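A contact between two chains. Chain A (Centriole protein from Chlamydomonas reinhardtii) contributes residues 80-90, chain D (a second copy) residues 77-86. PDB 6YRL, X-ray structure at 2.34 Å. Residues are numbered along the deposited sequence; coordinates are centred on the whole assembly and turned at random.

Chain A, residues 80-90: QQRGRLRDMEA
Chain D (77-86) VIEQQRGRLR

Both stretches are helical throughout, each a segment of a longer helix. Most phi and psi values lie near -60° and -45°; Gln A81 (-73°/-25°) and Arg D84 (-64°/-32°) have the shallowest psi. Backbone hydrogen bonds run from each N to the O four residues earlier. The helices run in the same direction. Their axes cross at 24° and approach to 10.1 Å. The register pairs identical residues: the CA atoms of Gln A81 and Gln D81 are 6.7 Å apart, those of Leu A85 and Leu D85 6.5 Å. Together the stretches bury 583 Å².

Packing is knob-into-hole. Leu D85 (chi1 m, chi2 t) points toward chain A and sits among Gln A81, Arg A84, Leu A85 and Met A88. CG of Leu D85 lies 3.6 Å from CD2 of Leu A85. CD2 of Leu D85 lies 4.1 Å from CG of Met A88, a selenomethionine, and also covers one face of the Arg A84 guanidinium. Leu A85 is likewise m, t; its CB points sideways, but its end comes nearer. The branched apolar ends of the two leucines pack against each other between the helices.

Gln A81 (m, t, chi3 151°) is the reciprocal knob, among Ile D78, Gln D81, Arg D82 and Leu D85. Its buried amide is polar and needs a partner: NE2 of Gln A81 donates to OE1 of Gln D81 at 3.0 Å, with an N-H...O angle of 162°. Gln D81 is also m, t, with chi3 -29°. OE1 of Gln A81 is 2.6 Å from NH2 of Arg D82, but the angle is too poor for a hydrogen bond.

A salt bridge lies beside Leu A85, whose CD2 is 3.9 Å from NH1 of Arg D84. Arg D84 (t, chi2 147°, chi3 t, chi4 -84°) extends to Glu A89 (m, t, chi3 -12°). OE2 of Glu A89 meets the guanidinium edge, accepting from NH2 of Arg D84 at 2.7 Å and from NH1 of Arg D84 at 2.9 Å. Long side chains let these opposite charges meet while Arg D84 remains exposed.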

ATOM      1  N   GLN A  80      -7.507  16.898 -22.904  1.00 41.03           N
ATOM      2  CA  GLN A  80      -7.961  18.184 -23.410  1.00 43.42           C
ATOM      3  C   GLN A  80      -6.782  19.109 -23.694  1.00 43.47           C
ATOM      4  O   GLN A  80      -6.677  19.695 -24.779  1.00 43.48           O
ATOM      5  CB  GLN A  80      -8.913  18.806 -22.396  1.00 35.13           C
ATOM      6  CG  GLN A  80     -10.021  19.585 -23.018  1.00 55.68           C
ATOM      7  CD  GLN A  80     -11.116  19.898 -22.029  1.00 65.86           C
ATOM      8  OE1 GLN A  80     -12.240  19.428 -22.169  1.00 79.88           O
ATOM      9  NE2 GLN A  80     -10.787  20.673 -21.006  1.00 68.62           N
ATOM     10  N   GLN A  81      -5.865  19.227 -22.737  1.00 38.76           N
ATOM     11  CA  GLN A  81      -4.758  20.160 -22.895  1.00 44.39           C
ATOM     12  C   GLN A  81      -3.736  19.664 -23.909  1.00 47.77           C
ATOM     13  O   GLN A  81      -3.015  20.476 -24.502  1.00 50.27           O
ATOM     14  CB  GLN A  81      -4.105  20.420 -21.539  1.00 45.84           C
ATOM     15  CG  GLN A  81      -5.065  21.007 -20.524  1.00 51.07           C
ATOM     16  CD  GLN A  81      -4.365  21.516 -19.278  1.00 62.34           C
ATOM     17  OE1 GLN A  81      -4.837  22.456 -18.631  1.00 67.41           O
ATOM     18  NE2 GLN A  81      -3.230  20.905 -18.939  1.00 41.91           N
ATOM     19  N   ARG A  82      -3.646  18.348 -24.122  1.00 41.59           N
ATOM     20  CA  ARG A  82      -2.798  17.842 -25.198  1.00 46.82           C
ATOM     21  C   ARG A  82      -3.345  18.265 -26.559  1.00 47.18           C
ATOM     22  O   ARG A  82      -2.587  18.710 -27.437  1.00 45.47           O
ATOM     23  CB  ARG A  82      -2.678  16.319 -25.106  1.00 41.52           C
ATOM     24  CG  ARG A  82      -1.735  15.698 -26.145  1.00 56.84           C
ATOM     25  CD  ARG A  82      -1.964  14.188 -26.319  1.00 56.17           C
ATOM     26  NE  ARG A  82      -3.236  13.894 -26.983  1.00 78.49           N
ATOM     27  CZ  ARG A  82      -3.483  14.102 -28.275  1.00 74.76           C
ATOM     28  NH1 ARG A  82      -2.542  14.595 -29.074  1.00 58.98           N
ATOM     29  NH2 ARG A  82      -4.678  13.809 -28.774  1.00 80.71           N
ATOM     30  N   GLY A  83      -4.668  18.160 -26.740  1.00 41.48           N
ATOM     31  CA  GLY A  83      -5.274  18.688 -27.954  1.00 40.53           C
ATOM     32  C   GLY A  83      -5.056  20.184 -28.113  1.00 48.06           C
ATOM     33  O   GLY A  83      -4.677  20.661 -29.187  1.00 48.87           O
ATOM     34  N   ARG A  84      -5.299  20.951 -27.046  1.00 53.14           N
ATOM     35  CA  ARG A  84      -5.038  22.386 -27.112  1.00 40.49           C
ATOM     36  C   ARG A  84      -3.602  22.661 -27.539  1.00 44.46           C
ATOM     37  O   ARG A  84      -3.352  23.539 -28.372  1.00 51.44           O
ATOM     38  CB  ARG A  84      -5.332  23.041 -25.764  1.00 50.05           C
ATOM     39  CG  ARG A  84      -6.569  23.926 -25.765  1.00 48.05           C
ATOM     40  CD  ARG A  84      -6.637  24.785 -24.515  1.00 58.95           C
ATOM     41  NE  ARG A  84      -6.117  26.129 -24.742  1.00 70.08           N
ATOM     42  CZ  ARG A  84      -5.802  26.978 -23.769  1.00 85.16           C
ATOM     43  NH1 ARG A  84      -5.962  26.624 -22.496  1.00 77.58           N
ATOM     44  NH2 ARG A  84      -5.330  28.183 -24.067  1.00 86.67           N
ATOM     45  N   LEU A  85      -2.649  21.889 -27.007  1.00 46.32           N
ATOM     46  CA  LEU A  85      -1.248  22.052 -27.381  1.00 45.39           C
ATOM     47  C   LEU A  85      -1.017  21.790 -28.870  1.00 45.46           C
ATOM     48  O   LEU A  85      -0.307  22.564 -29.526  1.00 48.76           O
ATOM     49  CB  LEU A  85      -0.370  21.138 -26.524  1.00 44.53           C
ATOM     50  CG  LEU A  85      -0.086  21.639 -25.101  1.00 50.19           C
ATOM     51  CD1 LEU A  85       0.705  20.633 -24.268  1.00 36.41           C
ATOM     52  CD2 LEU A  85       0.644  22.958 -25.138  1.00 49.64           C
ATOM     53  N   ARG A  86      -1.580  20.707 -29.429  1.00 51.37           N
ATOM     54  CA  ARG A  86      -1.371  20.475 -30.862  1.00 48.34           C
ATOM     55  C   ARG A  86      -1.964  21.615 -31.689  1.00 48.47           C
ATOM     56  O   ARG A  86      -1.334  22.099 -32.645  1.00 40.31           O
ATOM     57  CB  ARG A  86      -1.940  19.113 -31.305  1.00 37.08           C
ATOM     58  CG  ARG A  86      -3.459  18.940 -31.156  1.00 75.67           C
ATOM     59  CD  ARG A  86      -4.235  18.420 -32.392  1.00 63.48           C
ATOM     60  NE  ARG A  86      -5.676  18.637 -32.202  1.00 74.40           N
ATOM     61  CZ  ARG A  86      -6.511  17.779 -31.614  1.00 74.87           C
ATOM     62  NH1 ARG A  86      -7.798  18.091 -31.474  1.00 61.83           N
ATOM     63  NH2 ARG A  86      -6.068  16.608 -31.169  1.00 62.45           N
ATOM     64  N   ASP A  87      -3.149  22.100 -31.297  1.00 36.69           N
ATOM     65  CA  ASP A  87      -3.786  23.171 -32.055  1.00 37.52           C
ATOM     66  C   ASP A  87      -2.969  24.455 -31.993  1.00 37.54           C
ATOM     67  O   ASP A  87      -2.829  25.158 -33.000  1.00 44.12           O
ATOM     68  CB  ASP A  87      -5.203  23.410 -31.539  1.00 39.28           C
ATOM     69  CG  ASP A  87      -6.110  22.212 -31.753  1.00 57.92           C
ATOM     70  OD1 ASP A  87      -5.784  21.356 -32.609  1.00 43.70           O
ATOM     71  OD2 ASP A  87      -7.149  22.129 -31.059  1.00 58.21           O
HETATM   72  N   MSE A  88      -2.428  24.777 -30.822  1.00 37.90           N
HETATM   73  CA  MSE A  88      -1.595  25.965 -30.657  1.00 38.96           C
HETATM   74  C   MSE A  88      -0.344  25.847 -31.491  1.00 47.06           C
HETATM   75  O   MSE A  88       0.028  26.785 -32.194  1.00 39.56           O
HETATM   76  CB  MSE A  88      -1.195  26.164 -29.200  1.00 28.68           C
HETATM   77  CG  MSE A  88      -2.318  26.581 -28.299  1.00 62.39           C
HETATM   78 SE   MSE A  88      -2.278  28.490 -27.981  0.87 91.69          SE
HETATM   79  CE  MSE A  88      -3.576  28.975 -29.351  1.00 63.83           C
ATOM     80  N   GLU A  89       0.320  24.689 -31.384  1.00 33.63           N
ATOM     81  CA  GLU A  89       1.535  24.464 -32.159  1.00 42.63           C
ATOM     82  C   GLU A  89       1.282  24.694 -33.640  1.00 49.67           C
ATOM     83  O   GLU A  89       2.105  25.306 -34.335  1.00 51.71           O
ATOM     84  CB  GLU A  89       2.056  23.049 -31.924  1.00 41.26           C
ATOM     85  CG  GLU A  89       2.686  22.838 -30.561  1.00 46.18           C
ATOM     86  CD  GLU A  89       3.153  21.408 -30.354  1.00 64.06           C
ATOM     87  OE1 GLU A  89       2.782  20.539 -31.173  1.00 66.38           O
ATOM     88  OE2 GLU A  89       3.899  21.155 -29.384  1.00 64.00           O
ATOM     89  N   ALA A  90       0.129  24.228 -34.134  1.00 40.67           N
ATOM     90  CA  ALA A  90      -0.219  24.435 -35.535  1.00 38.27           C
ATOM     91  C   ALA A  90      -0.483  25.910 -35.833  1.00 37.07           C
ATOM     92  O   ALA A  90       0.013  26.452 -36.828  1.00 42.67           O
ATOM     93  CB  ALA A  90      -1.435  23.579 -35.894  1.00 43.25           C
TER
ATOM     94  N   VAL D  77       1.962  16.774 -14.625  1.00 43.37           N
ATOM     95  CA  VAL D  77       1.751  16.899 -16.072  1.00 43.35           C
ATOM     96  C   VAL D  77       0.798  18.045 -16.389  1.00 41.70           C
ATOM     97  O   VAL D  77       1.016  18.813 -17.335  1.00 46.10           O
ATOM     98  CB  VAL D  77       1.232  15.578 -16.667  1.00 44.14           C
ATOM     99  CG1 VAL D  77       0.807  15.790 -18.118  1.00 34.71           C
ATOM    100  CG2 VAL D  77       2.289  14.489 -16.570  1.00 29.07           C
ATOM    101  N   ILE D  78      -0.278  18.176 -15.612  1.00 41.40           N
ATOM    102  CA  ILE D  78      -1.240  19.246 -15.848  1.00 45.97           C
ATOM    103  C   ILE D  78      -0.565  20.603 -15.703  1.00 48.00           C
ATOM    104  O   ILE D  78      -0.743  21.496 -16.543  1.00 49.81           O
ATOM    105  CB  ILE D  78      -2.442  19.108 -14.899  1.00 43.98           C
ATOM    106  CG1 ILE D  78      -3.314  17.923 -15.321  1.00 48.65           C
ATOM    107  CG2 ILE D  78      -3.267  20.385 -14.896  1.00 46.88           C
ATOM    108  CD1 ILE D  78      -4.524  17.707 -14.434  1.00 46.44           C
ATOM    109  N   GLU D  79       0.231  20.778 -14.642  1.00 45.65           N
ATOM    110  CA  GLU D  79       0.864  22.078 -14.437  1.00 49.78           C
ATOM    111  C   GLU D  79       1.845  22.389 -15.557  1.00 45.03           C
ATOM    112  O   GLU D  79       1.871  23.511 -16.082  1.00 47.42           O
ATOM    113  CB  GLU D  79       1.558  22.135 -13.077  1.00 59.11           C
ATOM    114  CG  GLU D  79       1.597  23.542 -12.461  1.00 81.80           C
ATOM    115  CD  GLU D  79       0.355  24.372 -12.787  1.00 85.22           C
ATOM    116  OE1 GLU D  79       0.469  25.351 -13.561  1.00 76.82           O
ATOM    117  OE2 GLU D  79      -0.737  24.049 -12.267  1.00 86.82           O
ATOM    118  N   GLN D  80       2.646  21.400 -15.954  1.00 42.23           N
ATOM    119  CA  GLN D  80       3.594  21.624 -17.038  1.00 46.58           C
ATOM    120  C   GLN D  80       2.874  21.984 -18.334  1.00 45.68           C
ATOM    121  O   GLN D  80       3.293  22.904 -19.057  1.00 53.99           O
ATOM    122  CB  GLN D  80       4.471  20.385 -17.220  1.00 47.73           C
ATOM    123  CG  GLN D  80       5.549  20.555 -18.268  1.00 69.23           C
ATOM    124  CD  GLN D  80       5.848  19.267 -19.009  1.00 91.23           C
ATOM    125  OE1 GLN D  80       6.928  18.688 -18.859  1.00 63.06           O
ATOM    126  NE2 GLN D  80       4.887  18.807 -19.813  1.00 77.39           N
ATOM    127  N   GLN D  81       1.775  21.282 -18.632  1.00 43.79           N
ATOM    128  CA  GLN D  81       1.000  21.574 -19.835  1.00 42.56           C
ATOM    129  C   GLN D  81       0.429  22.986 -19.801  1.00 49.64           C
ATOM    130  O   GLN D  81       0.460  23.704 -20.809  1.00 55.91           O
ATOM    131  CB  GLN D  81      -0.128  20.560 -19.990  1.00 40.26           C
ATOM    132  CG  GLN D  81       0.278  19.239 -20.604  1.00 48.42           C
ATOM    133  CD  GLN D  81      -0.927  18.342 -20.813  1.00 52.58           C
ATOM    134  OE1 GLN D  81      -1.903  18.428 -20.067  1.00 49.98           O
ATOM    135  NE2 GLN D  81      -0.865  17.472 -21.821  1.00 58.92           N
ATOM    136  N   ARG D  82      -0.128  23.395 -18.658  1.00 47.04           N
ATOM    137  CA  ARG D  82      -0.622  24.763 -18.550  1.00 43.81           C
ATOM    138  C   ARG D  82       0.503  25.754 -18.797  1.00 44.77           C
ATOM    139  O   ARG D  82       0.314  26.760 -19.491  1.00 46.75           O
ATOM    140  CB  ARG D  82      -1.255  25.001 -17.178  1.00 45.64           C
ATOM    141  CG  ARG D  82      -2.518  24.187 -16.925  1.00 59.35           C
ATOM    142  CD  ARG D  82      -3.433  24.878 -15.922  1.00 70.85           C
ATOM    143  NE  ARG D  82      -4.147  23.927 -15.067  1.00 84.02           N
ATOM    144  CZ  ARG D  82      -5.309  23.360 -15.388  1.00 82.97           C
ATOM    145  NH1 ARG D  82      -5.891  22.508 -14.552  1.00 65.70           N
ATOM    146  NH2 ARG D  82      -5.892  23.642 -16.550  1.00 72.61           N
ATOM    147  N   GLY D  83       1.691  25.468 -18.260  1.00 46.57           N
ATOM    148  CA  GLY D  83       2.832  26.335 -18.511  1.00 40.42           C
ATOM    149  C   GLY D  83       3.119  26.513 -19.989  1.00 45.12           C
ATOM    150  O   GLY D  83       3.214  27.643 -20.490  1.00 51.80           O
ATOM    151  N   ARG D  84       3.245  25.398 -20.721  1.00 47.27           N
ATOM    152  CA  ARG D  84       3.535  25.521 -22.148  1.00 44.49           C
ATOM    153  C   ARG D  84       2.394  26.207 -22.900  1.00 47.64           C
ATOM    154  O   ARG D  84       2.641  26.933 -23.871  1.00 53.80           O
ATOM    155  CB  ARG D  84       3.851  24.152 -22.750  1.00 51.21           C
ATOM    156  CG  ARG D  84       4.468  24.251 -24.144  1.00 79.79           C
ATOM    157  CD  ARG D  84       5.470  23.139 -24.442  1.00 83.16           C
ATOM    158  NE  ARG D  84       5.886  23.166 -25.845  1.00 87.04           N
ATOM    159  CZ  ARG D  84       5.214  22.596 -26.844  1.00 95.29           C
ATOM    160  NH1 ARG D  84       4.095  21.920 -26.601  1.00 79.12           N
ATOM    161  NH2 ARG D  84       5.670  22.689 -28.089  1.00 90.93           N
ATOM    162  N   LEU D  85       1.148  26.019 -22.455  1.00 49.05           N
ATOM    163  CA  LEU D  85       0.034  26.734 -23.074  1.00 43.39           C
ATOM    164  C   LEU D  85       0.143  28.242 -22.856  1.00 52.72           C
ATOM    165  O   LEU D  85      -0.121  29.021 -23.781  1.00 44.28           O
ATOM    166  CB  LEU D  85      -1.298  26.209 -22.538  1.00 40.89           C
ATOM    167  CG  LEU D  85      -1.719  24.841 -23.094  1.00 47.44           C
ATOM    168  CD1 LEU D  85      -2.676  24.137 -22.153  1.00 50.18           C
ATOM    169  CD2 LEU D  85      -2.331  24.965 -24.480  1.00 43.60           C
ATOM    170  N   ARG D  86       0.516  28.676 -21.643  1.00 41.96           N
ATOM    171  CA  ARG D  86       0.717  30.107 -21.390  1.00 48.52           C
ATOM    172  C   ARG D  86       1.806  30.672 -22.292  1.00 44.89           C
ATOM    173  O   ARG D  86       1.598  31.666 -23.009  1.00 39.98           O
ATOM    174  CB  ARG D  86       1.096  30.343 -19.926  1.00 40.86           C
ATOM    175  CG  ARG D  86      -0.008  30.130 -18.911  1.00 59.86           C
ATOM    176  CD  ARG D  86       0.379  30.709 -17.541  1.00 69.76           C
ATOM    177  NE  ARG D  86       0.766  29.680 -16.571  1.00 68.29           N
ATOM    178  CZ  ARG D  86      -0.089  28.871 -15.945  1.00 78.80           C
ATOM    179  NH1 ARG D  86      -1.396  28.950 -16.186  1.00 74.10           N
ATOM    180  NH2 ARG D  86       0.366  27.972 -15.077  1.00 62.92           N
TER